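Side-chain contacts in bifunctional protein PutA (Bdellovibrio bacteriovorus, PDB 5UR2), which probably oxidises proline to glutamate in two steps, pairing an FAD-dependent proline dehydrogenase with an NAD-dependent L-glutamate gamma-semialdehyde dehydrogenase in one chain: residues V11-E16 against Y366-N371; T287-A290 against P296-V299; L336-L341 against P350-H355. One frame throughout, in Å; residues are numbered along the deposited sequence.

Interaction 1: V11-E16 against Y366-N371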
loop_
_atom_site.group_PDB
_atom_site.type_symbol
_atom_site.label_atom_id
_atom_site.label_comp_id
_atom_site.label_asym_id
_atom_site.label_seq_id
_atom_site.Cartn_x
_atom_site.Cartn_y
_atom_site.Cartn_z
ATOM N N VAL B 11 -51.740 -5.273 29.415
ATOM C CA VAL B 11 -52.216 -4.798 28.115
ATOM C C VAL B 11 -53.550 -4.077 28.263
ATOM O O VAL B 11 -53.785 -3.040 27.628
ATOM C CB VAL B 11 -52.304 -5.960 27.107
ATOM C CG1 VAL B 11 -53.080 -5.538 25.859
ATOM C CG2 VAL B 11 -50.915 -6.404 26.712
ATOM N N SER B 12 -54.446 -4.615 29.097
ATOM C CA SER B 12 -55.743 -3.976 29.320
ATOM C C SER B 12 -55.588 -2.584 29.922
ATOM O O SER B 12 -56.297 -1.649 29.531
ATOM C CB SER B 12 -56.622 -4.853 30.217
ATOM O OG SER B 12 -56.899 -6.084 29.581
ATOM N N ARG B 13 -54.708 -2.438 30.917
ATOM C CA ARG B 13 -54.516 -1.126 31.524
ATOM C C ARG B 13 -53.967 -0.128 30.512
ATOM O O ARG B 13 -54.394 1.033 30.481
ATOM C CB ARG B 13 -53.596 -1.232 32.737
ATOM C CG ARG B 13 -53.353 0.099 33.418
ATOM C CD ARG B 13 -54.666 0.660 33.927
ATOM N NE ARG B 13 -55.393 -0.322 34.724
ATOM C CZ ARG B 13 -55.243 -0.490 36.033
ATOM N NH1 ARG B 13 -54.398 0.280 36.711
ATOM N NH2 ARG B 13 -55.953 -1.425 36.667
ATOM N N GLY B 14 -53.023 -0.569 29.672
ATOM C CA GLY B 14 -52.495 0.308 28.639
ATOM C C GLY B 14 -53.551 0.728 27.633
ATOM O O GLY B 14 -53.569 1.877 27.177
ATOM N N GLU B 15 -54.468 -0.186 27.298
ATOM C CA GLU B 15 -55.544 0.159 26.376
ATOM C C GLU B 15 -56.467 1.215 26.972
ATOM O O GLU B 15 -56.917 2.121 26.259
ATOM C CB GLU B 15 -56.335 -1.095 25.996
ATOM C CG GLU B 15 -55.571 -2.054 25.088
ATOM C CD GLU B 15 -56.339 -3.340 24.815
ATOM O OE1 GLU B 15 -57.388 -3.544 25.454
ATOM O OE2 GLU B 15 -55.897 -4.140 23.961
ATOM N N GLU B 16 -56.746 1.130 28.279
ATOM C CA GLU B 16 -57.539 2.171 28.929
ATOM C C GLU B 16 -56.840 3.519 28.866
ATOM O O GLU B 16 -57.466 4.531 28.530
ATOM C CB GLU B 16 -57.816 1.801 30.384
ATOM C CG GLU B 16 -58.497 2.912 31.183
ATOM C CD GLU B 16 -58.618 2.584 32.670
ATOM O OE1 GLU B 16 -58.318 1.426 33.053
ATOM O OE2 GLU B 16 -59.032 3.478 33.445
ATOM N N TYR B 366 -48.318 -4.030 38.777
ATOM C CA TYR B 366 -47.426 -4.612 39.773
ATOM C C TYR B 366 -47.716 -4.025 41.149
ATOM O O TYR B 366 -47.734 -4.748 42.159
ATOM C CB TYR B 366 -45.961 -4.372 39.379
ATOM C CG TYR B 366 -45.515 -5.056 38.093
ATOM C CD1 TYR B 366 -46.040 -6.284 37.689
ATOM C CD2 TYR B 366 -44.594 -4.440 37.259
ATOM C CE1 TYR B 366 -45.621 -6.898 36.482
ATOM C CE2 TYR B 366 -44.182 -5.031 36.055
ATOM C CZ TYR B 366 -44.689 -6.257 35.674
ATOM O OH TYR B 366 -44.256 -6.814 34.478
ATOM N N ALA B 367 -47.985 -2.715 41.204
ATOM C CA ALA B 367 -48.396 -2.114 42.470
ATOM C C ALA B 367 -49.727 -2.691 42.938
ATOM O O ALA B 367 -49.906 -2.973 44.129
ATOM C CB ALA B 367 -48.482 -0.592 42.338
ATOM N N GLU B 368 -50.676 -2.882 42.016
ATOM C CA GLU B 368 -52.002 -3.347 42.426
ATOM C C GLU B 368 -51.969 -4.795 42.892
ATOM O O GLU B 368 -52.672 -5.157 43.838
ATOM C CB GLU B 368 -53.011 -3.173 41.290
ATOM C CG GLU B 368 -53.425 -1.728 41.093
ATOM C CD GLU B 368 -54.134 -1.472 39.776
ATOM O OE1 GLU B 368 -54.635 -2.444 39.163
ATOM O OE2 GLU B 368 -54.179 -0.289 39.362
ATOM N N LYS B 369 -51.164 -5.638 42.246
ATOM C CA LYS B 369 -51.061 -7.020 42.695
ATOM C C LYS B 369 -50.447 -7.125 44.088
ATOM O O LYS B 369 -50.664 -8.138 44.763
ATOM C CB LYS B 369 -50.252 -7.845 41.695
ATOM C CG LYS B 369 -50.945 -8.037 40.341
ATOM C CD LYS B 369 -52.313 -8.712 40.488
ATOM C CE LYS B 369 -53.025 -8.898 39.143
ATOM N NZ LYS B 369 -54.426 -9.417 39.287
ATOM N N LEU B 370 -49.708 -6.101 44.537
ATOM C CA LEU B 370 -49.117 -6.057 45.871
ATOM C C LEU B 370 -49.982 -5.311 46.880
ATOM O O LEU B 370 -49.529 -5.070 48.004
ATOM C CB LEU B 370 -47.725 -5.416 45.821
ATOM C CG LEU B 370 -46.719 -6.189 44.974
ATOM C CD1 LEU B 370 -45.436 -5.385 44.713
ATOM C CD2 LEU B 370 -46.426 -7.530 45.638
ATOM N N ASN B 371 -51.206 -4.933 46.502
ATOM C CA ASN B 371 -52.128 -4.180 47.356
ATOM C C ASN B 371 -51.512 -2.869 47.843
ATOM O O ASN B 371 -51.839 -2.373 48.927
ATOM C CB ASN B 371 -52.595 -5.037 48.534
ATOM C CG ASN B 371 -53.327 -6.274 48.081
ATOM O OD1 ASN B 371 -54.270 -6.198 47.294
ATOM N ND2 ASN B 371 -52.861 -7.431 48.535
#
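Arg13 and Glu368 join two helices through a bidentate, end-on salt bridge: helix 6-22 of the PutA N-terminal region and helix 357-369 of the proline dehydrogenase barrel. The backbones stay well apart, the closest CA atoms, those of Arg13 and Glu368, being 11.4 Å from each other, so the span is made by two side chains reaching out from opposite directions. Arg13 leaves with CG opposite its backbone N and bends at chi2 and chi3, while Glu368 is extended beyond CG.

Two charged hydrogen bonds carry the contact, one from each terminal nitrogen. Arg13 NH1 gives the shorter and straighter, 2.7 Å to Glu368 OE2 at 172°; the oxygen lies in the guanidinium plane, although the donor sits somewhat out of the carboxylate plane on its syn side. Arg13 NH2 reaches Glu368 OE1 at 3.0 Å on the syn lone pair, and this bond is more bent, at 145°. The planes are 37° apart, consistent with one bond lying in the guanidinium plane and the other tilted from it.

Packing contacts lie beside the bridge: Arg13 also touches Ala361, Met364 and Leu365, and Tyr398 meets both partners. The helix ends in a Schellman motif, Asn371 N bonding to Glu368 O, with Asn371 at positive phi as the C-prime residue.

A long ion pair completes the network: Glu16 OE1 stands 3.8 Å from Arg13 NE, well out of the guanidinium plane, an electrostatic attraction without a directed hydrogen bond.

Interaction 2: T287-A290 against P296-V299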
loop_
_atom_site.group_PDB
_atom_site.type_symbol
_atom_site.label_atom_id
_atom_site.label_comp_id
_atom_site.label_asym_id
_atom_site.label_seq_id
_atom_site.Cartn_x
_atom_site.Cartn_y
_atom_site.Cartn_z
ATOM N N THR B 287 -31.434 -1.556 48.234
ATOM C CA THR B 287 -32.500 -1.986 49.140
ATOM C C THR B 287 -31.927 -2.526 50.452
ATOM O O THR B 287 -32.402 -2.165 51.537
ATOM C CB THR B 287 -33.390 -3.044 48.465
ATOM O OG1 THR B 287 -33.982 -2.496 47.279
ATOM C CG2 THR B 287 -34.520 -3.481 49.396
ATOM N N GLU B 288 -30.892 -3.372 50.376
ATOM C CA GLU B 288 -30.232 -3.834 51.597
ATOM C C GLU B 288 -29.729 -2.656 52.410
ATOM O O GLU B 288 -29.905 -2.614 53.631
ATOM C CB GLU B 288 -29.054 -4.759 51.259
ATOM C CG GLU B 288 -29.450 -6.021 50.532
ATOM C CD GLU B 288 -30.477 -6.835 51.311
ATOM O OE1 GLU B 288 -30.079 -7.479 52.310
ATOM O OE2 GLU B 288 -31.678 -6.811 50.935
ATOM N N PHE B 289 -29.136 -1.674 51.735
ATOM C CA PHE B 289 -28.634 -0.496 52.424
ATOM C C PHE B 289 -29.764 0.289 53.087
ATOM O O PHE B 289 -29.631 0.720 54.239
ATOM C CB PHE B 289 -27.859 0.380 51.435
ATOM C CG PHE B 289 -27.581 1.734 51.953
ATOM C CD1 PHE B 289 -26.599 1.929 52.900
ATOM C CD2 PHE B 289 -28.327 2.812 51.522
ATOM C CE1 PHE B 289 -26.356 3.185 53.394
ATOM C CE2 PHE B 289 -28.084 4.066 52.010
ATOM C CZ PHE B 289 -27.101 4.254 52.948
ATOM N N ALA B 290 -30.902 0.444 52.396
ATOM C CA ALA B 290 -32.036 1.157 52.985
ATOM C C ALA B 290 -32.489 0.485 54.274
ATOM O O ALA B 290 -32.846 1.159 55.249
ATOM C CB ALA B 290 -33.199 1.236 51.993
ATOM N N PRO B 296 -36.229 4.981 55.238
ATOM C CA PRO B 296 -36.314 4.895 53.779
ATOM C C PRO B 296 -35.711 6.120 53.097
ATOM O O PRO B 296 -35.547 7.192 53.683
ATOM C CB PRO B 296 -37.819 4.786 53.512
ATOM C CG PRO B 296 -38.398 4.276 54.843
ATOM C CD PRO B 296 -37.549 4.906 55.893
ATOM N N PHE B 297 -35.330 5.914 51.841
ATOM C CA PHE B 297 -35.059 6.989 50.899
ATOM C C PHE B 297 -35.684 6.582 49.567
ATOM O O PHE B 297 -36.234 5.488 49.433
ATOM C CB PHE B 297 -33.554 7.256 50.785
ATOM C CG PHE B 297 -32.778 6.081 50.290
ATOM C CD1 PHE B 297 -32.309 5.118 51.168
ATOM C CD2 PHE B 297 -32.528 5.925 48.929
ATOM C CE1 PHE B 297 -31.597 4.025 50.700
ATOM C CE2 PHE B 297 -31.821 4.823 48.456
ATOM C CZ PHE B 297 -31.354 3.875 49.340
ATOM N N TRP B 298 -35.566 7.442 48.563
ATOM C CA TRP B 298 -36.249 7.255 47.291
ATOM C C TRP B 298 -35.286 6.858 46.173
ATOM O O TRP B 298 -34.126 7.276 46.157
ATOM C CB TRP B 298 -36.985 8.537 46.894
ATOM C CG TRP B 298 -38.194 8.766 47.714
ATOM C CD1 TRP B 298 -38.228 9.127 49.025
ATOM C CD2 TRP B 298 -39.556 8.653 47.288
ATOM N NE1 TRP B 298 -39.528 9.248 49.445
ATOM C CE2 TRP B 298 -40.365 8.962 48.400
ATOM C CE3 TRP B 298 -40.170 8.322 46.076
ATOM C CZ2 TRP B 298 -41.757 8.946 48.342
ATOM C CZ3 TRP B 298 -41.559 8.309 46.019
ATOM C CH2 TRP B 298 -42.336 8.614 47.150
ATOM N N VAL B 299 -35.782 6.042 45.239
ATOM C CA VAL B 299 -35.092 5.740 43.994
ATOM C C VAL B 299 -35.945 6.253 42.841
ATOM O O VAL B 299 -37.102 5.843 42.686
ATOM C CB VAL B 299 -34.823 4.240 43.829
ATOM C CG1 VAL B 299 -34.249 3.974 42.446
ATOM C CG2 VAL B 299 -33.861 3.770 44.880
#
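Phe289 and Phe297 put their rings together obliquely, with centroids 5.8 Å apart and planes inclined at 55°, a geometry that is neither a parallel stack nor a T-shape. From the side of Phe289 the approach is at the ring edge: Phe297 CZ lies in its plane and CE1 close to it. On the Phe297 ring, both Phe289 CD2 and the Ala290 methyl arrive at a slant, between face and edge.

The touching is concentrated on one corner of Phe297. Its CE1 is 3.6 Å from Phe289 CD2 and 3.5 Å from Ala290 CB, so two successive residues of the helix converge on a single aromatic carbon. Phe297 CZ, 3.9 Å from Phe289 CD2, extends the contact along the rim.

Torsions account for this convergence. Phe297 has CG between its backbone N and carbonyl carbon (chi1 61°), which carries the ring toward helix 279-293. Phe289 leaves its helix with CG opposite the backbone N (chi1 167°), bringing the ring end closer to the strand side than its CB direction alone would suggest; the two side chains then cross at about a right angle. No hydrogen bond links the segments, and the contact is wholly apolar.

Helix 246-257 extends the cluster: Phe253 makes an edge-to-face pair with Phe297, while Ile257 touches both phenylalanines. The backbones come closest at Ala290 and Pro296, whose CA atoms are 5.7 Å apart near the return from helix to strand. This packing belongs to the beta-alpha-beta unit of strand 268-273, helix 279-293 and strand 298-302, one of the repeats from which the parallel TIM-type barrel of proline dehydrogenase is built.

Interaction 3: L336-L341 against P350-H355; sequences LCAKYL and PAFASH. With P5F (N-propargylglycine-modified flavin adenine dinucleotide), chain F.
Leu341 and Pro350 bring the two backbones closest, with CA atoms 6.1 Å apart, where helix 327-343 turns back into strand 349-353 of the proline dehydrogenase barrel. The contact is a helix-on-strand layer of this TIM-type fold, and all four residues that touch across it are buried.

Two apolar pairs form the layer. Leu341 CB rests 3.8 Å from Pro350 CB, and the side chains run past each other in opposite directions; Leu341 CD1 reaches the same proline carbon from farther along the leucine. In the second pair the Ala338 methyl meets the far end of the Phe352 ring, with Ala338 CB 3.4 Å from Phe352 CE1 and 3.7 Å from CZ. The methyl approaches obliquely. Phe352 CG lies opposite the carbonyl carbon, and the length of the ring brings its end nearer the helix than the CB direction would. Between this helix and the barrel, Leu301 of the neighbouring strand 298-302 also packs on Ala338.

Farther along, the same segment leaves the strand and enters the pocket of the N-propargylglycine-modified flavin adenine dinucleotide. Ala353 CB lies 3.7 Å from the flavin methyl carbon C8M, while the next two residues hold one phosphate. Ser354 OG donates to O1P at 2.6 Å, its hydroxyl swung to the side opposite the backbone N (chi1 -179°), and OG accepts a hydrogen bond from the backbone N-H of Asn356. His355 supplies two N-H groups to O2P. Its NE2 accepts a hydrogen bond from Leu382 N, a second tie that should limit rotation of the ring. His355 N is the straighter donor at 164°, whereas ND1, with O2P in the ring plane at its edge, makes a bond of 3.1 Å at 151°.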
loop_
_atom_site.group_PDB
_atom_site.type_symbol
_atom_site.label_atom_id
_atom_site.label_comp_id
_atom_site.label_asym_id
_atom_site.label_seq_id
_atom_site.Cartn_x
_atom_site.Cartn_y
_atom_site.Cartn_z
ATOM N N LEU B 336 -38.471 -5.323 35.727
ATOM C CA LEU B 336 -37.913 -6.181 36.771
ATOM C C LEU B 336 -37.477 -5.352 37.981
ATOM O O LEU B 336 -37.772 -5.702 39.129
ATOM C CB LEU B 336 -36.739 -6.987 36.194
ATOM C CG LEU B 336 -35.941 -7.867 37.158
ATOM C CD1 LEU B 336 -36.762 -9.136 37.502
ATOM C CD2 LEU B 336 -34.573 -8.240 36.610
ATOM N N CYS B 337 -36.756 -4.248 37.736
ATOM C CA CYS B 337 -36.361 -3.361 38.826
ATOM C C CYS B 337 -37.573 -2.770 39.538
ATOM O O CYS B 337 -37.606 -2.696 40.777
ATOM C CB CYS B 337 -35.465 -2.241 38.293
ATOM S SG CYS B 337 -33.820 -2.810 37.799
ATOM N N ALA B 338 -38.574 -2.332 38.768
ATOM C CA ALA B 338 -39.761 -1.726 39.361
ATOM C C ALA B 338 -40.474 -2.709 40.290
ATOM O O ALA B 338 -40.851 -2.358 41.411
ATOM C CB ALA B 338 -40.689 -1.211 38.260
ATOM N N LYS B 339 -40.648 -3.956 39.845
ATOM C CA LYS B 339 -41.302 -4.950 40.691
ATOM C C LYS B 339 -40.537 -5.137 41.999
ATOM O O LYS B 339 -41.145 -5.201 43.078
ATOM C CB LYS B 339 -41.443 -6.281 39.938
ATOM N N TYR B 340 -39.198 -5.192 41.926
ATOM C CA TYR B 340 -38.396 -5.420 43.126
ATOM C C TYR B 340 -38.561 -4.279 44.132
ATOM O O TYR B 340 -38.794 -4.518 45.323
ATOM C CB TYR B 340 -36.920 -5.606 42.755
ATOM C CG TYR B 340 -36.082 -6.123 43.910
ATOM C CD1 TYR B 340 -35.975 -7.489 44.158
ATOM C CD2 TYR B 340 -35.413 -5.255 44.753
ATOM C CE1 TYR B 340 -35.225 -7.971 45.216
ATOM C CE2 TYR B 340 -34.654 -5.726 45.814
ATOM C CZ TYR B 340 -34.571 -7.084 46.047
ATOM O OH TYR B 340 -33.806 -7.543 47.101
ATOM N N LEU B 341 -38.446 -3.031 43.668
ATOM C CA LEU B 341 -38.613 -1.890 44.562
ATOM C C LEU B 341 -40.015 -1.872 45.171
ATOM O O LEU B 341 -40.174 -1.607 46.367
ATOM C CB LEU B 341 -38.339 -0.589 43.803
ATOM C CG LEU B 341 -36.901 -0.386 43.302
ATOM C CD1 LEU B 341 -36.842 0.623 42.168
ATOM C CD2 LEU B 341 -35.989 0.051 44.441
ATOM N N PRO B 350 -39.944 3.803 45.370
ATOM C CA PRO B 350 -39.719 4.044 43.943
ATOM C C PRO B 350 -40.535 5.221 43.435
ATOM O O PRO B 350 -41.664 5.467 43.872
ATOM C CB PRO B 350 -40.192 2.744 43.292
ATOM C CG PRO B 350 -41.312 2.296 44.213
ATOM C CD PRO B 350 -40.893 2.697 45.603
ATOM N N ALA B 351 -39.938 5.953 42.501
ATOM C CA ALA B 351 -40.659 6.880 41.648
ATOM C C ALA B 351 -40.360 6.480 40.211
ATOM O O ALA B 351 -39.205 6.214 39.876
ATOM C CB ALA B 351 -40.257 8.331 41.940
ATOM N N PHE B 352 -41.399 6.410 39.368
ATOM C CA PHE B 352 -41.278 5.846 38.025
ATOM C C PHE B 352 -41.240 6.970 36.997
ATOM O O PHE B 352 -42.254 7.624 36.737
ATOM C CB PHE B 352 -42.418 4.866 37.747
ATOM C CG PHE B 352 -42.382 3.667 38.636
ATOM C CD1 PHE B 352 -41.222 2.923 38.747
ATOM C CD2 PHE B 352 -43.480 3.307 39.391
ATOM C CE1 PHE B 352 -41.159 1.832 39.581
ATOM C CE2 PHE B 352 -43.431 2.202 40.232
ATOM C CZ PHE B 352 -42.269 1.464 40.328
ATOM N N ALA B 353 -40.060 7.200 36.427
ATOM C CA ALA B 353 -39.859 8.246 35.433
ATOM C C ALA B 353 -39.906 7.604 34.056
ATOM O O ALA B 353 -38.991 6.865 33.688
ATOM C CB ALA B 353 -38.529 8.956 35.660
ATOM N N SER B 354 -40.980 7.854 33.309
ATOM C CA SER B 354 -41.115 7.290 31.972
ATOM C C SER B 354 -42.315 7.913 31.278
ATOM O O SER B 354 -43.336 8.178 31.916
ATOM C CB SER B 354 -41.293 5.769 32.004
ATOM O OG SER B 354 -41.408 5.268 30.682
ATOM N N HIS B 355 -42.200 8.100 29.960
ATOM C CA HIS B 355 -43.323 8.522 29.124
ATOM C C HIS B 355 -43.973 7.361 28.367
ATOM O O HIS B 355 -44.874 7.587 27.549
ATOM C CB HIS B 355 -42.880 9.601 28.134
ATOM C CG HIS B 355 -42.080 10.702 28.755
ATOM N ND1 HIS B 355 -40.707 10.652 28.871
ATOM C CD2 HIS B 355 -42.463 11.867 29.331
ATOM C CE1 HIS B 355 -40.278 11.750 29.469
ATOM N NE2 HIS B 355 -41.324 12.502 29.762
HETATM P PA P5F F . -38.793 4.881 26.077
HETATM O O1A P5F F . -39.790 3.761 26.529
HETATM O O2A P5F F . -38.825 5.288 24.689
HETATM O O5B P5F F . -37.336 4.537 26.229
HETATM C C5B P5F F . -36.259 5.197 25.574
HETATM C C4B P5F F . -34.949 4.784 26.261
HETATM O O4B P5F F . -34.550 3.466 25.970
HETATM C C3B P5F F . -33.733 5.608 25.952
HETATM O O3B P5F F . -33.717 6.807 26.627
HETATM C C2B P5F F . -32.631 4.716 26.362
HETATM O O2B P5F F . -32.461 4.801 27.735
HETATM C C1B P5F F . -33.154 3.367 26.020
HETATM N N9A P5F F . -32.702 2.859 24.749
HETATM C C8A P5F F . -32.856 3.435 23.495
HETATM N N7A P5F F . -32.311 2.622 22.583
HETATM C C5A P5F F . -31.796 1.482 23.203
HETATM C C6A P5F F . -31.120 0.342 22.773
HETATM N N6A P5F F . -30.833 0.141 21.381
HETATM N N1A P5F F . -30.724 -0.593 23.659
HETATM C C2A P5F F . -30.976 -0.452 24.978
HETATM N N3A P5F F . -31.610 0.667 25.433
HETATM C C4A P5F F . -32.030 1.626 24.598
HETATM N N1 P5F F . -31.715 9.837 32.545
HETATM C C2 P5F F . -30.458 9.582 33.208
HETATM O O2 P5F F . -29.570 8.718 32.608
HETATM N N3 P5F F . -30.144 10.201 34.461
HETATM C C4 P5F F . -31.039 11.092 35.105
HETATM O O4 P5F F . -30.668 11.662 36.329
HETATM C C4X P5F F . -32.362 11.369 34.402
HETATM N N5 P5F F . -33.301 12.371 34.904
HETATM C C5X P5F F . -34.692 12.246 34.428
HETATM C C6 P5F F . -35.811 12.811 35.244
HETATM C C7 P5F F . -37.154 12.617 34.833
HETATM C C7M P5F F . -38.276 13.193 35.669
HETATM C C8 P5F F . -37.448 11.882 33.645
HETATM C C8M P5F F . -38.864 11.652 33.181
HETATM C C9 P5F F . -36.396 11.341 32.869
HETATM C C9A P5F F . -34.981 11.544 33.292
HETATM N N10 P5F F . -33.895 10.964 32.498
HETATM C C10 P5F F . -32.648 10.750 33.177
HETATM C "C1'" P5F F . -34.094 10.434 31.127
HETATM C "C2'" P5F F . -34.636 9.003 31.124
HETATM O "O2'" P5F F . -33.655 8.163 31.601
HETATM C "C3'" P5F F . -35.114 8.498 29.761
HETATM O "O3'" P5F F . -34.040 8.487 28.897
HETATM C "C4'" P5F F . -36.216 9.326 29.116
HETATM O "O4'" P5F F . -36.947 9.905 30.142
HETATM C "C5'" P5F F . -37.091 8.579 28.091
HETATM O "O5'" P5F F . -37.407 7.253 28.466
HETATM P P P5F F . -38.851 6.540 28.274
HETATM O O1P P5F F . -39.252 5.402 29.290
HETATM O O2P P5F F . -39.779 7.809 28.189
HETATM O O3P P5F F . -38.895 6.246 26.659
HETATM C C21 P5F F . -31.742 14.412 34.404
HETATM C C22 P5F F . -32.564 13.403 34.765
HETATM C C23 P5F F . -30.318 14.529 34.974
#

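In the fold
Interactions 2 and 3 follow one another round the same eight-stranded parallel barrel, on adjacent strands 298-302 and 349-353. Their centres are about 13 Å apart, and they meet directly: Val299 O and Ala351 N, 2.8 Å apart, probably share a hydrogen bond, and Trp298 packs on Pro350 and Ala351. Interaction 3 alone extends into the flavin pocket; the side chain of Phe297 in interaction 2 remains about 14 Å from the ligand. Interaction 1 attaches the N-terminal helix to the outside of the barrel. The centres of interactions 1 and 3 are about 13 Å apart and their nearest atoms about 5 Å, so the two do not touch, although helix 357-369 follows strand 349-353 in sequence.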